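PDB 2I2L: SPbeta prophage-derived uncharacterized protein YopX from Bacillus subtilis, which is of unknown function but assembles as a homodimer of all-beta subunits. Local coordinates for residues Glu11-Trp16 / Ile120-Gln125; Leu23-Asn28 / Leu54-Lys59; Leu33-Thr38 / Val42-Ser47. All blocks are in the same frame, centred on the assembly; numbering follows the deposited sequence.

The three contacts illustrate how an all-beta chain is held together by joints of different chemistry. Along the chain, 33-38/42-47 lies between the segments of 23-28/54-59, which in turn lies between those of 11-16/120-125. Contact 3 is internal to the three-stranded sheet 21-25, 31-36 and 41-46. Contact 2, its centre about 14 Å from that of contact 3, packs this sheet against strand 53-60 of the four-stranded sheet. Contact 1, its centre about 15 Å from that of contact 2 and about 17 Å from that of contact 3, joins the four-stranded sheet to strand 115-122 of the five-stranded one. Met13 touches Met55, and His14 reaches Leu33 and Val44. Contact 2 is part of the dimer interface, where the three-stranded sheet continues into the second subunit.

Contact 1 of 3, residues Glu11-Trp16 / Ile120-Gln125; sequences EQMHYW and IGDVYQ
Met13, present as selenomethionine, meets Asp122 and Gln125 with opposite ends of its side chain. Its chain bends at chi2 and chi3 and brings the terminal methyl to the carboxylate of Asp122, which arrives from the opposite direction. CE of Met13 lies 3.3 Å from Asp122 OD2, and the methyl sits against the carboxylate group as a whole. At the root of the same side chain, Met13 CB packs against the amide of Gln125, with OE1 of Gln125 at 3.7 Å; an extended chain beyond CG (chi2 -175°) carries that amide across.

The hydrogen bonding is local to the second segment. Asp122 OD1 accepts from the backbone N of Gln125 at 2.7 Å, nearly in line with its C-O bond, an Asx motif that ties down the turn leaving strand 115-122. Asn126 OD1 accepts a hydrogen bond from the backbone N of Asp122, and the side chain of Arg68 lies against that of Asp122.

Strand 13-15, at one margin of the four-stranded sheet, is thus joined to an outer strand of the five-stranded sheet by van der Waals contact. The buried carboxylate of Asp122 has its OD1 held by the Gln125 N-H, while what reaches it from strand 13-15 is the methyl end of a selenoether chain and not a donor.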
# COMPACT_ATOMS: atom_id res chain seq x y z
N GLU B 11 -10.72 19.07 7.77
CA GLU B 11 -10.86 19.51 9.15
C GLU B 11 -10.58 18.38 10.15
O GLU B 11 -9.95 18.61 11.19
CB GLU B 11 -12.28 20.06 9.38
CG GLU B 11 -12.66 21.25 8.49
CD GLU B 11 -14.04 21.83 8.84
OE1 GLU B 11 -14.57 22.65 8.05
OE2 GLU B 11 -14.60 21.47 9.90
N GLN B 12 -11.02 17.17 9.84
CA GLN B 12 -10.80 16.05 10.75
C GLN B 12 -10.30 14.78 10.06
O GLN B 12 -10.42 14.63 8.84
CB GLN B 12 -12.07 15.76 11.54
CG GLN B 12 -13.32 15.63 10.68
CD GLN B 12 -14.57 15.38 11.52
OE1 GLN B 12 -14.95 16.21 12.34
NE2 GLN B 12 -15.21 14.24 11.30
N MSE B 13 -9.73 13.87 10.85
CA MSE B 13 -9.20 12.61 10.34
C MSE B 13 -10.24 11.50 10.49
O MSE B 13 -10.90 11.39 11.52
CB MSE B 13 -7.93 12.24 11.10
CG MSE B 13 -7.18 11.06 10.50
SE MSE B 13 -6.31 11.48 8.83
CE MSE B 13 -4.58 12.02 9.53
N HIS B 14 -10.38 10.68 9.45
CA HIS B 14 -11.34 9.57 9.46
C HIS B 14 -10.62 8.23 9.30
O HIS B 14 -9.84 8.05 8.36
CB HIS B 14 -12.35 9.71 8.33
CG HIS B 14 -13.19 10.95 8.41
ND1 HIS B 14 -14.36 11.01 9.12
CD2 HIS B 14 -13.00 12.19 7.88
CE1 HIS B 14 -14.87 12.23 9.03
NE2 HIS B 14 -14.06 12.96 8.29
N TYR B 15 -10.87 7.30 10.21
CA TYR B 15 -10.26 5.97 10.12
C TYR B 15 -11.29 4.96 9.63
O TYR B 15 -12.48 5.04 9.95
CB TYR B 15 -9.68 5.57 11.46
CG TYR B 15 -8.30 6.15 11.69
CD1 TYR B 15 -7.21 5.71 10.93
CD2 TYR B 15 -8.09 7.15 12.63
CE1 TYR B 15 -5.95 6.27 11.10
CE2 TYR B 15 -6.82 7.72 12.82
CZ TYR B 15 -5.76 7.27 12.04
OH TYR B 15 -4.51 7.83 12.20
N TRP B 16 -10.81 4.01 8.81
CA TRP B 16 -11.64 2.97 8.20
C TRP B 16 -12.60 2.25 9.14
O TRP B 16 -13.72 1.91 8.76
CB TRP B 16 -10.74 1.94 7.51
CG TRP B 16 -9.86 1.20 8.47
CD1 TRP B 16 -8.64 1.61 8.94
CD2 TRP B 16 -10.16 -0.02 9.14
NE1 TRP B 16 -8.17 0.71 9.87
CE2 TRP B 16 -9.09 -0.30 10.01
CE3 TRP B 16 -11.25 -0.91 9.10
CZ2 TRP B 16 -9.06 -1.44 10.84
CZ3 TRP B 16 -11.22 -2.05 9.92
CH2 TRP B 16 -10.14 -2.30 10.78
N ILE B 120 3.70 9.60 16.72
CA ILE B 120 3.31 10.67 17.65
C ILE B 120 2.35 11.63 16.99
O ILE B 120 1.89 12.60 17.61
CB ILE B 120 4.53 11.49 18.16
CG1 ILE B 120 5.40 11.92 16.97
CG2 ILE B 120 5.33 10.68 19.17
CD1 ILE B 120 6.56 12.81 17.34
N GLY B 121 2.03 11.37 15.72
CA GLY B 121 1.10 12.23 15.01
C GLY B 121 1.25 12.08 13.51
O GLY B 121 1.92 11.16 13.04
N ASP B 122 0.61 12.97 12.75
CA ASP B 122 0.69 12.94 11.29
C ASP B 122 0.89 14.34 10.72
O ASP B 122 0.75 15.34 11.41
CB ASP B 122 -0.57 12.31 10.70
CG ASP B 122 -1.84 12.93 11.22
OD1 ASP B 122 -2.19 14.05 10.79
OD2 ASP B 122 -2.49 12.29 12.08
N VAL B 123 1.23 14.38 9.44
CA VAL B 123 1.48 15.63 8.75
C VAL B 123 0.27 16.55 8.70
O VAL B 123 0.42 17.78 8.61
CB VAL B 123 1.97 15.35 7.34
N TYR B 124 -0.93 15.98 8.76
CA TYR B 124 -2.13 16.81 8.69
C TYR B 124 -2.61 17.43 9.99
O TYR B 124 -3.05 18.58 10.01
CB TYR B 124 -3.26 16.05 7.99
CG TYR B 124 -2.94 15.73 6.55
CD1 TYR B 124 -2.36 14.52 6.20
CD2 TYR B 124 -3.15 16.67 5.54
CE1 TYR B 124 -1.99 14.24 4.89
CE2 TYR B 124 -2.78 16.40 4.23
CZ TYR B 124 -2.20 15.19 3.91
OH TYR B 124 -1.80 14.92 2.63
N GLN B 125 -2.53 16.70 11.09
CA GLN B 125 -2.99 17.25 12.36
C GLN B 125 -1.85 17.77 13.23
O GLN B 125 -2.08 18.38 14.27
CB GLN B 125 -3.78 16.20 13.14
CG GLN B 125 -5.04 15.77 12.42
CD GLN B 125 -5.87 14.81 13.24
OE1 GLN B 125 -5.47 13.68 13.51
NE2 GLN B 125 -7.06 15.27 13.64

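Contact 2 of 3, residues Leu23-Asn28 / Leu54-Lys59; sequences LIIKSN and LMWGAK
Leu23 points its CD2 methyl at two partners at once, the tip of Leu54 and the six-membered end of the Trp56 indole. The two leucines reach toward each other tip to tip, their CD2 atoms 4.0 Å apart. Against the tryptophan the approach is slanted, and Leu23 CD2 comes to 3.8 Å from Trp56 CH2. Putting CG of Leu23 opposite the backbone N (chi1 -172°) turns CD2 toward the place where Leu54 CD2 lies on the indole. Ile25 and Trp56 approach from opposite directions, and Ile25 CD1 meets the indole at its edge, near the ring plane, 4.1 Å from Trp56 CH2. One ring face is covered from within its own strand, where Leu54 CD2 sits 4.1 Å above the plane of Trp56, over its centre.

These side chains meet between two sheets: the axes of the short strands 23-25 and 54-56 come no closer than 11.1 Å and lie at 97°, too far for backbone pairing, and the groups that touch are all apolar or aromatic. Tyr5 packs on both Leu23 and Trp56.

The contact is part of the dimer interface. Leu23, Ile24 and Ile25 pair antiparallel with a strand of the second subunit, while Trp56 NE1 donates to the backbone O of Asn2 of the second subunit, and the Trp56 rings of the two subunits meet.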
# COMPACT_ATOMS: atom_id res chain seq x y z
N LEU B 23 -15.20 3.57 1.98
CA LEU B 23 -14.35 4.21 0.99
C LEU B 23 -14.69 3.68 -0.41
O LEU B 23 -14.78 2.47 -0.63
CB LEU B 23 -12.89 3.91 1.30
CG LEU B 23 -11.87 4.67 0.46
CD1 LEU B 23 -12.03 6.17 0.71
CD2 LEU B 23 -10.47 4.19 0.82
N ILE B 24 -14.89 4.58 -1.37
CA ILE B 24 -15.24 4.16 -2.71
C ILE B 24 -14.23 4.56 -3.77
O ILE B 24 -14.05 5.75 -4.04
CB ILE B 24 -16.63 4.75 -3.16
CG1 ILE B 24 -17.63 4.70 -2.00
CG2 ILE B 24 -17.15 4.00 -4.39
CD1 ILE B 24 -17.81 3.32 -1.37
N ILE B 25 -13.59 3.58 -4.38
CA ILE B 25 -12.62 3.84 -5.43
C ILE B 25 -13.30 3.71 -6.80
O ILE B 25 -13.82 2.65 -7.14
CB ILE B 25 -11.46 2.83 -5.36
CG1 ILE B 25 -10.61 3.08 -4.12
CG2 ILE B 25 -10.61 2.94 -6.62
CD1 ILE B 25 -9.60 2.02 -3.87
N LYS B 26 -13.31 4.78 -7.58
CA LYS B 26 -13.95 4.71 -8.89
C LYS B 26 -12.96 4.33 -9.98
O LYS B 26 -11.74 4.36 -9.79
CB LYS B 26 -14.61 6.04 -9.24
CG LYS B 26 -16.14 6.02 -9.18
CD LYS B 26 -16.68 6.45 -7.81
CE LYS B 26 -18.23 6.53 -7.79
NZ LYS B 26 -18.78 7.17 -6.54
N SER B 27 -13.51 3.97 -11.14
CA SER B 27 -12.71 3.55 -12.28
C SER B 27 -11.74 4.60 -12.79
O SER B 27 -10.69 4.26 -13.33
CB SER B 27 -13.60 3.13 -13.44
OG SER B 27 -12.79 2.65 -14.50
N ASN B 28 -12.08 5.87 -12.63
CA ASN B 28 -11.20 6.93 -13.09
C ASN B 28 -10.09 7.17 -12.07
O ASN B 28 -9.28 8.10 -12.21
CB ASN B 28 -11.97 8.22 -13.30
CG ASN B 28 -12.50 8.79 -12.02
OD1 ASN B 28 -12.73 9.99 -11.91
ND2 ASN B 28 -12.69 7.92 -11.02
N LEU B 54 -6.12 10.73 0.96
CA LEU B 54 -6.31 9.31 1.23
C LEU B 54 -4.95 8.71 1.62
O LEU B 54 -3.99 8.77 0.85
CB LEU B 54 -6.83 8.59 -0.03
CG LEU B 54 -7.71 7.33 0.09
CD1 LEU B 54 -7.81 6.66 -1.25
CD2 LEU B 54 -7.14 6.36 1.10
N MSE B 55 -4.86 8.14 2.82
CA MSE B 55 -3.63 7.51 3.31
C MSE B 55 -3.83 6.03 3.68
O MSE B 55 -4.64 5.68 4.56
CB MSE B 55 -3.10 8.27 4.51
CG MSE B 55 -2.77 9.72 4.23
SE MSE B 55 -3.03 10.78 5.84
CE MSE B 55 -4.96 10.91 5.74
N TRP B 56 -3.09 5.15 3.01
CA TRP B 56 -3.18 3.73 3.29
C TRP B 56 -2.36 3.31 4.50
O TRP B 56 -1.43 4.00 4.92
CB TRP B 56 -2.72 2.91 2.08
CG TRP B 56 -3.53 3.12 0.86
CD1 TRP B 56 -3.12 3.70 -0.29
CD2 TRP B 56 -4.89 2.72 0.66
NE1 TRP B 56 -4.14 3.70 -1.21
CE2 TRP B 56 -5.24 3.10 -0.66
CE3 TRP B 56 -5.85 2.07 1.45
CZ2 TRP B 56 -6.51 2.85 -1.20
CZ3 TRP B 56 -7.11 1.83 0.90
CH2 TRP B 56 -7.42 2.22 -0.41
N GLY B 57 -2.72 2.16 5.04
CA GLY B 57 -1.99 1.66 6.18
C GLY B 57 -1.32 0.34 5.87
O GLY B 57 -1.73 -0.37 4.97
N ALA B 58 -0.26 0.04 6.61
CA ALA B 58 0.47 -1.20 6.45
C ALA B 58 0.66 -1.77 7.86
O ALA B 58 0.86 -1.02 8.82
CB ALA B 58 1.83 -0.95 5.80
N LYS B 59 0.58 -3.08 8.00
CA LYS B 59 0.78 -3.66 9.31
C LYS B 59 2.28 -4.00 9.42
O LYS B 59 2.82 -4.74 8.60
CB LYS B 59 -0.07 -4.91 9.46
CG LYS B 59 -0.15 -5.41 10.90
CD LYS B 59 -0.98 -6.68 10.99
CE LYS B 59 -1.15 -7.12 12.43
NZ LYS B 59 -2.00 -8.33 12.51

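Contact 3 of 3, residues Leu33-Thr38 / Val42-Ser47; sequences LKRLYT and VPVVDS
Leu33 lies across from two consecutive residues, Val44 and Val45, and its side chain can be followed along both. Leu33 CB is 3.8 Å from CG2 of Val45, the residue it faces in an antiparallel hydrogen-bonded pair. At CG the neighbour changes, with Val44 CB 3.9 Å from Leu33 CG. Because CG is turned to the far side of CB from the backbone N (chi1 -178°), the branch slants across Val44, and Leu33 CD2 settles on its CB, at 3.5 Å, and on its CG1. The same CD2 packs on His14 of strand 13-15, so the tip runs from the hairpin into the neighbouring sheet.

The backbone explains the double partnership. Leu33 O receives Val44 N at 2.7 Å and, more weakly, Val45 N at 3.4 Å, while Leu33 N donates to Val45 O. This is a classic beta bulge in the hairpin of strands 31-36 and 41-46. Beyond it, Lys34 faces Pro43 in a non-hydrogen-bonded pair, where no bond to the partner strand is expected from its N, so proline fits the pairing with strand 31-36; the lysine CD lies 3.8 Å from Pro43 CA. Nearer the turn, Val42 N gives a 2.7 Å bond to Arg35 O, with a weak bond returning from Arg35 N to Val42 O. Val44 CG2 also packs on Arg35 CB, at 3.6 Å.

Backbone bonds thus knit the hairpin, and the extra residue of the bulge brings two valines against one leucine.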
# COMPACT_ATOMS: atom_id res chain seq x y z
N LEU B 33 -15.16 9.24 0.27
CA LEU B 33 -15.47 8.70 1.57
C LEU B 33 -16.96 8.86 1.82
O LEU B 33 -17.46 9.97 1.89
CB LEU B 33 -14.70 9.44 2.66
CG LEU B 33 -14.99 8.84 4.03
CD1 LEU B 33 -14.27 7.50 4.17
CD2 LEU B 33 -14.55 9.81 5.12
N LYS B 34 -17.68 7.74 1.92
CA LYS B 34 -19.11 7.78 2.18
C LYS B 34 -19.33 7.41 3.65
O LYS B 34 -18.43 6.90 4.31
CB LYS B 34 -19.87 6.78 1.30
CG LYS B 34 -19.72 6.99 -0.21
CD LYS B 34 -20.22 8.35 -0.64
CE LYS B 34 -20.43 8.42 -2.15
NZ LYS B 34 -21.64 7.65 -2.57
N ARG B 35 -20.54 7.67 4.14
CA ARG B 35 -20.92 7.35 5.52
C ARG B 35 -22.42 7.05 5.56
O ARG B 35 -23.24 7.85 5.10
CB ARG B 35 -20.60 8.53 6.44
CG ARG B 35 -21.23 8.42 7.82
CD ARG B 35 -21.20 9.75 8.58
NE ARG B 35 -19.89 10.06 9.15
CZ ARG B 35 -19.31 9.37 10.13
NH1 ARG B 35 -19.92 8.31 10.67
NH2 ARG B 35 -18.11 9.72 10.58
N LEU B 36 -22.76 5.90 6.11
CA LEU B 36 -24.15 5.48 6.22
C LEU B 36 -24.77 6.02 7.51
O LEU B 36 -24.33 5.69 8.61
CB LEU B 36 -24.22 3.95 6.18
CG LEU B 36 -25.58 3.32 5.88
CD1 LEU B 36 -26.52 3.61 7.02
CD2 LEU B 36 -26.13 3.86 4.57
N TYR B 37 -25.80 6.84 7.35
CA TYR B 37 -26.50 7.48 8.48
C TYR B 37 -27.55 6.55 9.10
O TYR B 37 -27.28 5.87 10.09
CB TYR B 37 -27.14 8.77 7.98
CG TYR B 37 -27.04 9.90 8.96
CD1 TYR B 37 -27.93 10.01 10.03
CD2 TYR B 37 -26.03 10.86 8.84
CE1 TYR B 37 -27.83 11.05 10.96
CE2 TYR B 37 -25.92 11.90 9.77
CZ TYR B 37 -26.82 11.99 10.82
OH TYR B 37 -26.71 13.03 11.72
N THR B 38 -28.75 6.55 8.53
CA THR B 38 -29.81 5.65 8.98
C THR B 38 -29.47 4.47 8.08
O THR B 38 -28.79 3.53 8.50
CB THR B 38 -31.20 6.22 8.65
OG1 THR B 38 -31.33 6.39 7.23
CG2 THR B 38 -31.38 7.58 9.34
N VAL B 42 -24.28 8.74 2.77
CA VAL B 42 -24.03 10.17 2.69
C VAL B 42 -22.55 10.51 2.57
O VAL B 42 -21.75 10.17 3.44
CB VAL B 42 -24.58 10.91 3.94
CG1 VAL B 42 -24.19 12.37 3.89
CG2 VAL B 42 -26.10 10.75 4.01
N PRO B 43 -22.16 11.22 1.49
CA PRO B 43 -20.76 11.59 1.28
C PRO B 43 -20.12 12.47 2.37
O PRO B 43 -20.77 13.33 2.98
CB PRO B 43 -20.79 12.27 -0.10
CG PRO B 43 -22.18 12.82 -0.18
CD PRO B 43 -23.01 11.70 0.39
N VAL B 44 -18.83 12.23 2.60
CA VAL B 44 -18.04 12.94 3.60
C VAL B 44 -16.98 13.79 2.88
O VAL B 44 -16.79 14.97 3.19
CB VAL B 44 -17.32 11.95 4.55
CG1 VAL B 44 -16.65 12.71 5.69
CG2 VAL B 44 -18.32 10.94 5.10
N VAL B 45 -16.28 13.16 1.93
CA VAL B 45 -15.26 13.84 1.15
C VAL B 45 -14.93 13.10 -0.13
O VAL B 45 -15.20 11.92 -0.27
CB VAL B 45 -13.94 14.03 1.91
CG1 VAL B 45 -13.78 15.48 2.30
CG2 VAL B 45 -13.89 13.13 3.12
N ASP B 46 -14.32 13.84 -1.06
CA ASP B 46 -13.92 13.34 -2.36
C ASP B 46 -12.45 13.52 -2.56
O ASP B 46 -11.76 14.08 -1.72
CB ASP B 46 -14.62 14.12 -3.46
CG ASP B 46 -16.08 13.83 -3.53
OD1 ASP B 46 -16.45 12.86 -4.21
OD2 ASP B 46 -16.87 14.55 -2.88
N SER B 47 -11.97 13.04 -3.69
CA SER B 47 -10.57 13.19 -4.04
C SER B 47 -10.50 14.57 -4.71
O SER B 47 -9.43 15.13 -4.91
CB SER B 47 -10.16 12.08 -5.03
OG SER B 47 -11.00 12.07 -6.18